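PDB 3OG2: beta-galactosidase from Trichoderma reesei, which probably hydrolyses terminal non-reducing beta-D-galactose residues in beta-D-galactosides, as a family 35 glycoside hydrolase. Local coordinates for residues L427-G432 against H453-P458; G432-P437 against L464-A469; E494-N499 against N524-L529; A378-A383 against T397-K402; Y423-P428 against G441-T446. One frame throughout, in Å; residues are numbered along the deposited sequence.

Interaction 1 of 5, residues L427-G432 against H453-P458; sequences LPTSAG and HVTDYP
Leu-427 and Thr-455 form the tight, buried end of this contact between the loop 427-432 and strand 450-459. The methyl CG2 of Thr-455 lies 3.7 Å from Leu-427 CB and 3.8 Å from Thr-429 CG2. Its hydroxyl branch, set between the backbone N and the carbonyl carbon (chi1 66°), donates from OG1 to Pro-428 O at 2.9 Å. Toward solvent the contact becomes polar. The carboxylate of Asp-456 takes Ser-430 with both oxygens on their syn sides: Ser-430 N gives OD2 a 2.8 Å bond, and Ser-430 OG gives OD1 one of 2.7 Å. Lys-498 adds a salt bridge to OD1. The loop is itself braced as an ST turn within a type I turn, Thr-429 OG1 accepting from Ala-431 N and donating to Gly-432 O. An alanine in place of Asp-456 would probably leave Ser-430 N-H and the Lys-498 charge without their mate and set the Ser-430 hydroxyl free to turn. Asp-456 and Tyr-457 form a G1 beta bulge opposite Leu-464. Strand 450-459 runs between strands 406-412 and 462-467; the loop reaches both, Pro-428 touching Asp-406, and Thr-429 and Ser-430 touching Leu-465.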
# COMPACT_ATOMS: atom_id res chain seq x y z
N LEU A 427 18.06 -35.64 -6.04
CA LEU A 427 16.61 -35.42 -5.96
C LEU A 427 15.88 -36.67 -6.44
O LEU A 427 16.35 -37.34 -7.37
CB LEU A 427 16.16 -34.24 -6.84
CG LEU A 427 16.83 -32.90 -6.51
CD1 LEU A 427 16.35 -31.79 -7.42
CD2 LEU A 427 16.62 -32.48 -5.06
N PRO A 428 14.77 -36.94 -5.83
CA PRO A 428 13.93 -38.04 -6.30
C PRO A 428 13.23 -37.68 -7.60
O PRO A 428 12.75 -36.53 -7.77
CB PRO A 428 12.93 -38.23 -5.14
CG PRO A 428 12.82 -36.86 -4.55
CD PRO A 428 14.21 -36.27 -4.63
N THR A 429 13.18 -38.64 -8.51
CA THR A 429 12.47 -38.46 -9.76
C THR A 429 11.78 -39.78 -10.12
O THR A 429 12.09 -40.81 -9.54
CB THR A 429 13.33 -38.06 -10.98
OG1 THR A 429 14.07 -39.20 -11.42
CG2 THR A 429 14.36 -37.00 -10.63
N SER A 430 10.86 -39.72 -11.08
CA SER A 430 10.26 -40.93 -11.67
C SER A 430 11.29 -41.85 -12.31
O SER A 430 10.99 -43.02 -12.56
CB SER A 430 9.26 -40.55 -12.76
OG SER A 430 9.93 -39.77 -13.78
N ALA A 431 12.52 -41.38 -12.55
CA ALA A 431 13.54 -42.29 -13.04
C ALA A 431 14.49 -42.72 -11.92
O ALA A 431 15.52 -43.31 -12.24
CB ALA A 431 14.26 -41.61 -14.21
N GLY A 432 14.18 -42.44 -10.65
CA GLY A 432 14.98 -42.76 -9.48
C GLY A 432 15.71 -41.53 -8.98
O GLY A 432 15.54 -40.41 -9.46
N HIS A 453 14.03 -25.75 -7.25
CA HIS A 453 14.33 -26.79 -8.24
C HIS A 453 13.12 -27.70 -8.34
O HIS A 453 12.36 -27.82 -7.38
CB HIS A 453 15.57 -27.59 -7.87
CG HIS A 453 16.79 -26.75 -7.64
ND1 HIS A 453 17.13 -25.63 -8.39
CD2 HIS A 453 17.78 -26.88 -6.75
CE1 HIS A 453 18.28 -25.12 -7.95
NE2 HIS A 453 18.70 -25.87 -6.94
N VAL A 454 12.91 -28.33 -9.50
CA VAL A 454 11.74 -29.18 -9.67
C VAL A 454 12.11 -30.54 -10.24
O VAL A 454 13.11 -30.70 -10.93
CB VAL A 454 10.68 -28.53 -10.61
CG1 VAL A 454 10.14 -27.22 -10.01
CG2 VAL A 454 11.24 -28.24 -11.99
N THR A 455 11.26 -31.53 -9.94
CA THR A 455 11.34 -32.83 -10.62
C THR A 455 9.95 -33.22 -11.15
O THR A 455 8.91 -32.86 -10.55
CB THR A 455 11.96 -33.97 -9.80
OG1 THR A 455 11.11 -34.28 -8.70
CG2 THR A 455 13.34 -33.61 -9.23
N ASP A 456 9.92 -33.96 -12.25
CA ASP A 456 8.72 -34.39 -12.94
C ASP A 456 7.71 -33.25 -13.04
O ASP A 456 6.54 -33.34 -12.62
CB ASP A 456 8.08 -35.59 -12.23
CG ASP A 456 9.04 -36.77 -12.42
OD1 ASP A 456 9.19 -37.23 -13.59
OD2 ASP A 456 9.65 -37.22 -11.45
N TYR A 457 8.19 -32.14 -13.60
CA TYR A 457 7.38 -30.93 -13.72
C TYR A 457 6.68 -30.96 -15.06
O TYR A 457 7.36 -30.96 -16.12
CB TYR A 457 8.31 -29.72 -13.59
CG TYR A 457 7.56 -28.41 -13.68
CD1 TYR A 457 7.38 -27.78 -14.94
CD2 TYR A 457 7.03 -27.79 -12.55
CE1 TYR A 457 6.69 -26.59 -15.05
CE2 TYR A 457 6.36 -26.59 -12.66
CZ TYR A 457 6.21 -25.99 -13.90
OH TYR A 457 5.52 -24.81 -14.03
N PRO A 458 5.36 -30.94 -15.11
CA PRO A 458 4.69 -31.02 -16.40
C PRO A 458 4.71 -29.69 -17.17
O PRO A 458 4.43 -28.60 -16.61
CB PRO A 458 3.23 -31.35 -16.04
CG PRO A 458 3.11 -31.03 -14.59
CD PRO A 458 4.45 -30.93 -13.97

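Interaction 2 of 5, residues G432-P437 against L464-A469; sequences GDLTIP and LLYSTA
Leu-465 begins the contact, its CD2 meeting Leu-434 CD1 at 4.1 Å, the side chains crossing at about a right angle. The backbone turns a corner here, and both Leu-465 and Tyr-466 point toward strand 434-436. Tyr-466 CG lies between backbone N and carbonyl carbon (chi1 57°), and the ring carries most of the contact. Ile-436 CD1 stands over one face in a CH-pi contact, 3.9 Å from the ring centroid and 18° off the normal, displaced toward the rim. Ile-436 CG2 reaches Tyr-466 CE1 at 3.7 Å, and on the other flank Leu-434 CD1 comes obliquely to within 4.0 Å of CE2 of the same ring. The phenol oxygen passes beyond these aliphatic groups to Glu-494, its hydrogen-bond partner. Ser-467 points away, and its OG donates to Ala-469 O at 2.8 Å, tying the end of the segment to itself. Thr-468 turns back toward Ile-436: the two CG2 methyls of Thr-468 and Ile-436 meet at 3.5 Å, while the Thr-468 hydroxyl is engaged by His-493 and by the backbone N of Glu-494. The interface is thus wholly apolar, its polar groups bound elsewhere. Strand 434-436 is an outer strand of a three-stranded antiparallel sheet and pairs with 421-427; strand 462-467 lies in the eight-stranded sheet, between 450-459 and 492-497, so the contact packs one sheet on the other.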
# COMPACT_ATOMS: atom_id res chain seq x y z
N GLY A 432 14.18 -42.44 -10.65
CA GLY A 432 14.98 -42.76 -9.48
C GLY A 432 15.71 -41.53 -8.98
O GLY A 432 15.54 -40.41 -9.46
N ASP A 433 16.55 -41.71 -7.95
CA ASP A 433 17.24 -40.57 -7.36
C ASP A 433 18.44 -40.16 -8.20
O ASP A 433 19.24 -41.03 -8.58
CB ASP A 433 17.79 -40.93 -6.00
CG ASP A 433 16.74 -41.29 -4.98
OD1 ASP A 433 15.58 -40.81 -5.08
OD2 ASP A 433 17.12 -42.06 -4.06
N LEU A 434 18.57 -38.90 -8.52
CA LEU A 434 19.71 -38.49 -9.34
C LEU A 434 20.53 -37.38 -8.71
O LEU A 434 19.94 -36.42 -8.23
CB LEU A 434 19.22 -37.96 -10.69
CG LEU A 434 18.41 -38.93 -11.52
CD1 LEU A 434 17.84 -38.22 -12.73
CD2 LEU A 434 19.30 -40.11 -11.87
N THR A 435 21.84 -37.44 -8.77
CA THR A 435 22.71 -36.34 -8.40
C THR A 435 22.84 -35.45 -9.65
O THR A 435 23.24 -35.93 -10.74
CB THR A 435 24.07 -36.76 -7.85
OG1 THR A 435 23.90 -37.43 -6.58
CG2 THR A 435 24.92 -35.51 -7.59
N ILE A 436 22.48 -34.21 -9.42
CA ILE A 436 22.41 -33.26 -10.53
C ILE A 436 23.34 -32.11 -10.20
O ILE A 436 23.29 -31.64 -9.03
CB ILE A 436 20.95 -32.77 -10.62
CG1 ILE A 436 19.98 -33.92 -11.00
CG2 ILE A 436 20.82 -31.60 -11.58
CD1 ILE A 436 18.63 -33.67 -10.37
N PRO A 437 24.11 -31.59 -11.13
CA PRO A 437 24.16 -31.92 -12.57
C PRO A 437 24.64 -33.31 -12.99
O PRO A 437 25.68 -33.81 -12.58
CB PRO A 437 25.16 -30.89 -13.13
CG PRO A 437 24.94 -29.75 -12.17
CD PRO A 437 24.93 -30.39 -10.80
N LEU A 464 9.46 -32.11 -17.68
CA LEU A 464 10.83 -31.93 -17.20
C LEU A 464 11.11 -32.99 -16.16
O LEU A 464 10.51 -32.93 -15.08
CB LEU A 464 11.09 -30.60 -16.49
CG LEU A 464 10.90 -29.38 -17.38
CD1 LEU A 464 11.00 -28.08 -16.59
CD2 LEU A 464 11.97 -29.36 -18.45
N LEU A 465 11.99 -33.92 -16.46
CA LEU A 465 12.39 -34.89 -15.43
C LEU A 465 12.99 -34.14 -14.26
O LEU A 465 12.69 -34.47 -13.10
CB LEU A 465 13.36 -35.86 -16.09
CG LEU A 465 13.88 -36.92 -15.11
CD1 LEU A 465 12.73 -37.86 -14.78
CD2 LEU A 465 15.07 -37.66 -15.71
N TYR A 466 13.79 -33.10 -14.55
CA TYR A 466 14.20 -32.18 -13.48
C TYR A 466 14.60 -30.86 -14.12
O TYR A 466 14.94 -30.84 -15.32
CB TYR A 466 15.33 -32.73 -12.61
CG TYR A 466 16.58 -33.08 -13.41
CD1 TYR A 466 17.55 -32.14 -13.72
CD2 TYR A 466 16.78 -34.40 -13.84
CE1 TYR A 466 18.71 -32.45 -14.45
CE2 TYR A 466 17.93 -34.72 -14.57
CZ TYR A 466 18.87 -33.75 -14.86
OH TYR A 466 19.96 -34.16 -15.61
N SER A 467 14.63 -29.84 -13.30
CA SER A 467 15.33 -28.61 -13.71
C SER A 467 15.91 -27.92 -12.49
O SER A 467 15.19 -27.80 -11.47
CB SER A 467 14.36 -27.65 -14.40
OG SER A 467 15.05 -26.45 -14.75
N THR A 468 17.16 -27.48 -12.59
CA THR A 468 17.73 -26.66 -11.55
C THR A 468 17.42 -25.20 -11.85
O THR A 468 17.21 -24.39 -10.92
CB THR A 468 19.25 -26.83 -11.42
OG1 THR A 468 19.88 -26.36 -12.62
CG2 THR A 468 19.64 -28.31 -11.29
N ALA A 469 17.32 -24.84 -13.13
CA ALA A 469 16.93 -23.46 -13.42
C ALA A 469 15.48 -23.22 -13.08
O ALA A 469 14.67 -24.15 -13.15
CB ALA A 469 17.15 -23.26 -14.94

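Interaction 3 of 5, residues E494-N499 against N524-L529; sequences EFAVKN and NLTVVL
Phe-495 and Leu-529 are joined by backbone and side chain alike. Phe-495 N donates to Leu-529 O at 3.0 Å and Leu-529 N returns a bond to Phe-495 O at 2.8 Å, nearly straight at 175°. Phe-495 CG stands between the backbone N and the carbonyl carbon (chi1 59°), and Leu-529 CB sits over a face of the ring, 4.0 Å from its centroid, while Leu-529 CD1 meets Phe-495 CE2 at 3.7 Å. An alanine in place of Phe-495 would probably strip this cover from Leu-529 and open a gap toward Ile-547 and Met-549, which also touch this side chain. The two strands are antiparallel neighbours in the eight-stranded sheet, and Val-497 with Val-527 repeats the hydrogen-bonded pairing. On the opposite face, Ala-496 meets Val-528 and the extended Glu-494 lays its CD 3.6 Å from Val-528 CG1; Gln-530 and the backbone N of Leu-439 bind its carboxylate. Past the strand ends a water bridges Asn-499 N, Asn-524 O and Thr-526 OG1. Asn-524 OD1 accepts from Thr-526 N at 2.8 Å, closing an Asx turn, and from Thr-526 OG1, also at 2.8 Å but above the carbonyl plane. Thr-522 OG1 bonds there too.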
# COMPACT_ATOMS: atom_id res chain seq x y z
N GLU A 494 21.12 -27.17 -15.16
CA GLU A 494 20.86 -28.35 -15.99
C GLU A 494 19.38 -28.71 -15.90
O GLU A 494 18.78 -28.57 -14.81
CB GLU A 494 21.78 -29.49 -15.51
CG GLU A 494 21.72 -30.65 -16.50
CD GLU A 494 22.60 -31.78 -15.97
OE1 GLU A 494 23.85 -31.72 -16.17
OE2 GLU A 494 22.01 -32.68 -15.30
N PHE A 495 18.82 -29.18 -17.00
CA PHE A 495 17.47 -29.70 -16.97
C PHE A 495 17.42 -30.90 -17.92
O PHE A 495 18.27 -31.05 -18.80
CB PHE A 495 16.39 -28.68 -17.30
CG PHE A 495 16.50 -28.04 -18.65
CD1 PHE A 495 17.44 -27.02 -18.87
CD2 PHE A 495 15.62 -28.43 -19.64
CE1 PHE A 495 17.49 -26.40 -20.13
CE2 PHE A 495 15.67 -27.84 -20.88
CZ PHE A 495 16.60 -26.82 -21.10
N ALA A 496 16.41 -31.72 -17.72
CA ALA A 496 16.31 -32.90 -18.56
C ALA A 496 14.83 -33.04 -18.97
O ALA A 496 13.94 -32.85 -18.15
CB ALA A 496 16.77 -34.13 -17.83
N VAL A 497 14.61 -33.38 -20.22
CA VAL A 497 13.28 -33.49 -20.78
C VAL A 497 13.03 -34.94 -21.17
O VAL A 497 13.82 -35.52 -21.93
CB VAL A 497 13.09 -32.57 -22.01
CG1 VAL A 497 11.65 -32.63 -22.49
CG2 VAL A 497 13.47 -31.12 -21.64
N LYS A 498 11.95 -35.53 -20.63
CA LYS A 498 11.62 -36.90 -21.07
C LYS A 498 11.36 -36.92 -22.59
O LYS A 498 10.92 -35.85 -23.05
CB LYS A 498 10.40 -37.44 -20.33
CG LYS A 498 10.60 -37.43 -18.80
CD LYS A 498 9.39 -38.22 -18.24
CE LYS A 498 9.36 -38.15 -16.73
NZ LYS A 498 7.99 -38.44 -16.18
N ASN A 499 11.65 -38.03 -23.25
CA ASN A 499 11.59 -38.10 -24.73
C ASN A 499 10.59 -37.16 -25.38
O ASN A 499 9.38 -37.34 -25.31
CB ASN A 499 11.22 -39.54 -25.12
CG ASN A 499 11.13 -39.68 -26.61
OD1 ASN A 499 11.38 -38.80 -27.45
ND2 ASN A 499 10.76 -40.92 -26.94
N ASN A 524 17.37 -43.79 -23.86
CA ASN A 524 15.91 -43.69 -23.84
C ASN A 524 15.40 -42.35 -24.32
O ASN A 524 14.19 -42.02 -24.24
CB ASN A 524 15.42 -43.96 -22.42
CG ASN A 524 15.85 -42.91 -21.42
OD1 ASN A 524 16.06 -41.74 -21.69
ND2 ASN A 524 16.01 -43.39 -20.17
N LEU A 525 16.29 -41.49 -24.80
CA LEU A 525 15.87 -40.26 -25.45
C LEU A 525 15.44 -39.23 -24.43
O LEU A 525 14.78 -38.27 -24.82
CB LEU A 525 14.74 -40.46 -26.49
CG LEU A 525 15.21 -41.14 -27.79
CD1 LEU A 525 14.17 -41.03 -28.90
CD2 LEU A 525 16.55 -40.55 -28.22
N THR A 526 15.84 -39.41 -23.17
CA THR A 526 15.83 -38.23 -22.30
C THR A 526 16.93 -37.26 -22.72
O THR A 526 18.11 -37.63 -22.85
CB THR A 526 16.07 -38.65 -20.85
OG1 THR A 526 14.95 -39.43 -20.47
CG2 THR A 526 16.11 -37.43 -19.94
N VAL A 527 16.58 -36.01 -22.94
CA VAL A 527 17.53 -35.02 -23.40
C VAL A 527 18.00 -34.20 -22.20
O VAL A 527 17.17 -33.61 -21.48
CB VAL A 527 16.85 -34.14 -24.47
CG1 VAL A 527 17.92 -33.15 -24.96
CG2 VAL A 527 16.22 -34.91 -25.63
N VAL A 528 19.28 -34.14 -21.96
CA VAL A 528 19.85 -33.40 -20.86
C VAL A 528 20.60 -32.19 -21.40
O VAL A 528 21.44 -32.32 -22.29
CB VAL A 528 20.78 -34.29 -20.01
CG1 VAL A 528 21.29 -33.52 -18.81
CG2 VAL A 528 20.06 -35.58 -19.62
N LEU A 529 20.23 -31.02 -20.86
CA LEU A 529 20.78 -29.76 -21.36
C LEU A 529 21.43 -29.03 -20.21
O LEU A 529 20.82 -28.88 -19.18
CB LEU A 529 19.66 -28.86 -21.93
CG LEU A 529 18.94 -29.45 -23.15
CD1 LEU A 529 17.72 -30.28 -22.67
CD2 LEU A 529 18.44 -28.42 -24.14
O HOH W 1 12.92 -40.35 -21.97

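Interaction 4 of 5, residues A378-A383 against T397-K402; sequences ATPENA and TPLLAK
An outermost strand of the eight-stranded antiparallel sheet, 379-380, is laid here against strand 394-400. Thr-379 and Leu-400 form its hydrogen-bonded pair: Thr-379 N donates to Leu-400 O at 2.8 Å with an angle of 179° at the hydrogen, and Leu-400 N to Thr-379 O at 3.0 Å, each donor standing above the plane of its acceptor carbonyl. A third bond runs from Glu-381 N to Pro-398 O at 3.0 Å. Between them Pro-380 and Leu-399 make a non-hydrogen-bonded pair. On that face Ala-378 CB touches Leu-399 CB at 3.7 Å, and the Leu-399 and Pro-380 side chains meet obliquely, CD2 of the leucine 4.1 Å from CG of the proline. CG of Leu-399, anti to its carbonyl carbon (chi1 -66°), comes 3.8 Å from Pro-380 CA. On the other face Glu-381 CG, anti to its carbonyl carbon (chi1 -55°), meets Leu-400 CD1, while a water links Thr-379 OG1 to Leu-400 O. Arg-262 of helix 261-268 touches Thr-379 and Pro-380, placing this edge beside that helix. Pro-398 limits the pairing: it has no N-H to return to Glu-381 O, which meets Thr-397 CG2 at 3.3 Å, and beyond it the segments hold by van der Waals contact.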
# COMPACT_ATOMS: atom_id res chain seq x y z
N ALA A 378 1.37 -30.93 -3.91
CA ALA A 378 2.61 -31.48 -3.33
C ALA A 378 2.52 -31.28 -1.83
O ALA A 378 1.94 -30.31 -1.33
CB ALA A 378 3.83 -30.80 -3.92
N THR A 379 3.09 -32.17 -1.04
CA THR A 379 3.08 -32.03 0.41
C THR A 379 4.36 -31.44 0.96
O THR A 379 5.44 -32.04 0.78
CB THR A 379 2.95 -33.45 1.03
OG1 THR A 379 1.75 -34.08 0.54
CG2 THR A 379 2.85 -33.32 2.55
N PRO A 380 4.29 -30.28 1.60
CA PRO A 380 5.52 -29.70 2.17
C PRO A 380 5.95 -30.56 3.33
O PRO A 380 5.13 -30.99 4.16
CB PRO A 380 5.05 -28.34 2.69
CG PRO A 380 3.73 -28.08 2.04
CD PRO A 380 3.12 -29.44 1.85
N GLU A 381 7.22 -30.82 3.43
CA GLU A 381 7.84 -31.61 4.48
C GLU A 381 8.84 -30.76 5.24
O GLU A 381 9.11 -29.59 4.91
CB GLU A 381 8.56 -32.83 3.88
CG GLU A 381 7.57 -33.62 3.04
CD GLU A 381 6.55 -34.44 3.80
OE1 GLU A 381 6.53 -34.34 5.05
OE2 GLU A 381 5.74 -35.20 3.20
N ASN A 382 9.42 -31.36 6.28
CA ASN A 382 10.38 -30.62 7.07
C ASN A 382 11.59 -30.18 6.24
O ASN A 382 12.05 -30.89 5.35
CB ASN A 382 10.97 -31.47 8.20
CG ASN A 382 9.99 -31.68 9.34
OD1 ASN A 382 9.03 -30.93 9.43
ND2 ASN A 382 10.27 -32.66 10.19
N ALA A 383 12.12 -29.03 6.59
CA ALA A 383 13.40 -28.58 6.06
C ALA A 383 14.50 -29.54 6.41
O ALA A 383 14.51 -30.16 7.49
CB ALA A 383 13.78 -27.22 6.71
N THR A 397 14.06 -27.53 1.49
CA THR A 397 12.74 -28.00 1.91
C THR A 397 12.04 -28.62 0.75
O THR A 397 11.84 -27.95 -0.25
CB THR A 397 11.90 -26.82 2.45
OG1 THR A 397 12.64 -26.15 3.50
CG2 THR A 397 10.59 -27.35 3.03
N PRO A 398 11.67 -29.90 0.84
CA PRO A 398 10.95 -30.59 -0.23
C PRO A 398 9.45 -30.42 -0.11
O PRO A 398 8.90 -30.43 0.99
CB PRO A 398 11.33 -32.07 0.00
CG PRO A 398 11.44 -32.14 1.49
CD PRO A 398 11.99 -30.82 1.96
N LEU A 399 8.80 -30.34 -1.26
CA LEU A 399 7.36 -30.51 -1.40
C LEU A 399 7.22 -31.72 -2.35
O LEU A 399 7.64 -31.70 -3.51
CB LEU A 399 6.61 -29.32 -2.01
CG LEU A 399 6.63 -28.07 -1.11
CD1 LEU A 399 7.92 -27.31 -1.13
CD2 LEU A 399 5.50 -27.13 -1.53
N LEU A 400 6.64 -32.79 -1.81
CA LEU A 400 6.70 -34.08 -2.48
C LEU A 400 5.33 -34.61 -2.88
O LEU A 400 4.35 -34.45 -2.16
CB LEU A 400 7.31 -35.15 -1.53
CG LEU A 400 8.76 -34.86 -1.06
CD1 LEU A 400 9.19 -35.89 -0.04
CD2 LEU A 400 9.73 -34.78 -2.24
N ALA A 401 5.31 -35.30 -4.02
CA ALA A 401 4.09 -35.91 -4.54
C ALA A 401 4.40 -37.25 -5.20
O ALA A 401 5.53 -37.43 -5.70
CB ALA A 401 3.43 -34.99 -5.58
N LYS A 402 3.46 -38.18 -5.22
CA LYS A 402 3.73 -39.48 -5.83
C LYS A 402 4.11 -39.34 -7.30
O LYS A 402 5.08 -39.98 -7.73
CB LYS A 402 2.54 -40.44 -5.76
CG LYS A 402 2.70 -41.67 -6.68
CD LYS A 402 2.15 -42.95 -6.10
CE LYS A 402 1.46 -43.86 -7.09
NZ LYS A 402 0.29 -44.60 -6.52
O HOH W 2 1.35 -34.86 -2.15

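Interaction 5 of 5, residues Y423-P428 against G441-T446; sequences YTVKLP and GSLTLT
The hydroxyl of Tyr-423 is gripped from two directions: a water 2.9 Å from OH donates on to Thr-444 O at 2.8 Å, and His-453 NE2 forms a hydrogen bond to OH. These partners fix the far end of the ring, whose CG lies in the crowded position between N and the carbonyl carbon (chi1 71°). That rotation carries CG toward strand 443-445, and the ring lies with one face over Leu-443. Leu-443 CB makes the CH-pi contact, 3.7 Å from the ring centroid and 17° off the normal, and Leu-443 CD1 reaches Tyr-423 CE2 at 3.6 Å. The ring edge runs against the backbone, with Thr-444 C and Leu-445 N near its plane; Tyr-423 CE1 stands 3.8 Å from Leu-445 CB. Tyr-423 and Leu-443 are a hydrogen-bonded antiparallel pair, in which strand 421-427, the middle strand of a three-stranded sheet, meets the outer strand 443-445. Tyr-423 N donates to Leu-443 O at 2.9 Å, and Leu-443 N to Tyr-423 O at 2.8 Å, the latter bent to 135° at the hydrogen. From the same strand as the tyrosine, Val-425 CG2 touches Leu-443 CD1 from further along at 4.3 Å. At the end of its segment, Thr-446 touches mannose units of an attached glycan.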
# COMPACT_ATOMS: atom_id res chain seq x y z
N TYR A 423 27.23 -26.17 -4.89
CA TYR A 423 26.56 -27.35 -4.40
C TYR A 423 26.10 -28.22 -5.56
O TYR A 423 26.11 -27.78 -6.73
CB TYR A 423 25.38 -26.93 -3.50
CG TYR A 423 24.20 -26.32 -4.19
CD1 TYR A 423 24.24 -24.99 -4.59
CD2 TYR A 423 23.02 -27.04 -4.45
CE1 TYR A 423 23.15 -24.39 -5.22
CE2 TYR A 423 21.92 -26.45 -5.07
CZ TYR A 423 22.01 -25.12 -5.45
OH TYR A 423 20.92 -24.56 -6.10
N THR A 424 25.67 -29.42 -5.20
CA THR A 424 24.95 -30.29 -6.08
C THR A 424 23.73 -30.78 -5.32
O THR A 424 23.69 -30.63 -4.09
CB THR A 424 25.80 -31.49 -6.57
OG1 THR A 424 26.07 -32.25 -5.41
CG2 THR A 424 27.12 -31.03 -7.23
N VAL A 425 22.76 -31.35 -6.03
CA VAL A 425 21.58 -31.91 -5.33
C VAL A 425 21.41 -33.36 -5.72
O VAL A 425 21.85 -33.83 -6.77
CB VAL A 425 20.27 -31.12 -5.60
CG1 VAL A 425 20.38 -29.74 -4.98
CG2 VAL A 425 20.05 -31.02 -7.08
N LYS A 426 20.73 -34.11 -4.87
CA LYS A 426 20.36 -35.49 -5.16
C LYS A 426 18.84 -35.53 -4.95
O LYS A 426 18.38 -35.40 -3.80
CB LYS A 426 21.11 -36.49 -4.26
CG LYS A 426 20.72 -37.91 -4.60
CD LYS A 426 21.56 -38.96 -3.88
CE LYS A 426 21.59 -40.17 -4.82
NZ LYS A 426 20.99 -39.87 -6.18
N LEU A 427 18.06 -35.64 -6.04
CA LEU A 427 16.61 -35.42 -5.96
C LEU A 427 15.88 -36.67 -6.44
O LEU A 427 16.35 -37.34 -7.37
CB LEU A 427 16.16 -34.24 -6.84
CG LEU A 427 16.83 -32.90 -6.51
CD1 LEU A 427 16.35 -31.79 -7.42
CD2 LEU A 427 16.62 -32.48 -5.06
N PRO A 428 14.77 -36.94 -5.83
CA PRO A 428 13.93 -38.04 -6.30
C PRO A 428 13.23 -37.68 -7.60
O PRO A 428 12.75 -36.53 -7.77
CB PRO A 428 12.93 -38.23 -5.14
CG PRO A 428 12.82 -36.86 -4.55
CD PRO A 428 14.21 -36.27 -4.63
N GLY A 441 29.85 -30.60 -13.08
CA GLY A 441 29.81 -29.23 -12.67
C GLY A 441 28.95 -29.05 -11.44
O GLY A 441 28.26 -29.95 -10.98
N SER A 442 29.04 -27.83 -10.91
CA SER A 442 28.37 -27.46 -9.66
C SER A 442 27.36 -26.34 -9.89
O SER A 442 27.60 -25.49 -10.74
CB SER A 442 29.35 -26.93 -8.58
OG SER A 442 30.24 -27.95 -8.19
N LEU A 443 26.27 -26.41 -9.14
CA LEU A 443 25.35 -25.30 -9.03
C LEU A 443 25.89 -24.23 -8.10
O LEU A 443 26.74 -24.53 -7.24
CB LEU A 443 24.04 -25.80 -8.43
CG LEU A 443 23.46 -26.99 -9.21
CD1 LEU A 443 22.25 -27.56 -8.47
CD2 LEU A 443 23.09 -26.68 -10.65
N THR A 444 25.38 -23.02 -8.24
CA THR A 444 25.80 -21.87 -7.45
C THR A 444 24.58 -21.24 -6.80
O THR A 444 23.55 -21.04 -7.46
CB THR A 444 26.48 -20.79 -8.37
OG1 THR A 444 27.67 -21.39 -8.93
CG2 THR A 444 26.89 -19.55 -7.59
N LEU A 445 24.71 -20.91 -5.53
CA LEU A 445 23.69 -20.10 -4.82
C LEU A 445 24.43 -18.85 -4.36
O LEU A 445 25.29 -18.95 -3.44
CB LEU A 445 23.02 -20.89 -3.68
CG LEU A 445 21.83 -20.11 -3.07
CD1 LEU A 445 20.65 -20.14 -4.01
CD2 LEU A 445 21.47 -20.71 -1.71
N THR A 446 24.19 -17.70 -4.95
CA THR A 446 24.90 -16.46 -4.58
C THR A 446 24.24 -15.83 -3.37
O THR A 446 23.27 -16.41 -2.79
CB THR A 446 24.96 -15.50 -5.78
OG1 THR A 446 23.63 -15.08 -6.14
CG2 THR A 446 25.57 -16.21 -7.00
O HOH W 3 21.52 -22.82 -8.32

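In the fold
All five contacts lie in beta-galactosidase domain 2. Interactions 3 and 4 are strand pairings within the eight-stranded sheet, toward its two ends; interaction 5 is the counterpart in the three-stranded sheet. All three are partly buried, each pairing buried residues with an exposed margin. Interactions 1 and 2 join the two sheets. Interaction 2 is the buried, wholly apolar one, whereas interaction 1 passes from apolar to ionic as it nears the surface. Several of the joints between contacts are polar: Lys-498 of interaction 3 reaches Asp-456, Glu-494 meets Tyr-466 of interaction 2, and His-453 of interaction 1 bonds Tyr-423 of interaction 5. Interaction 4 touches none of the others.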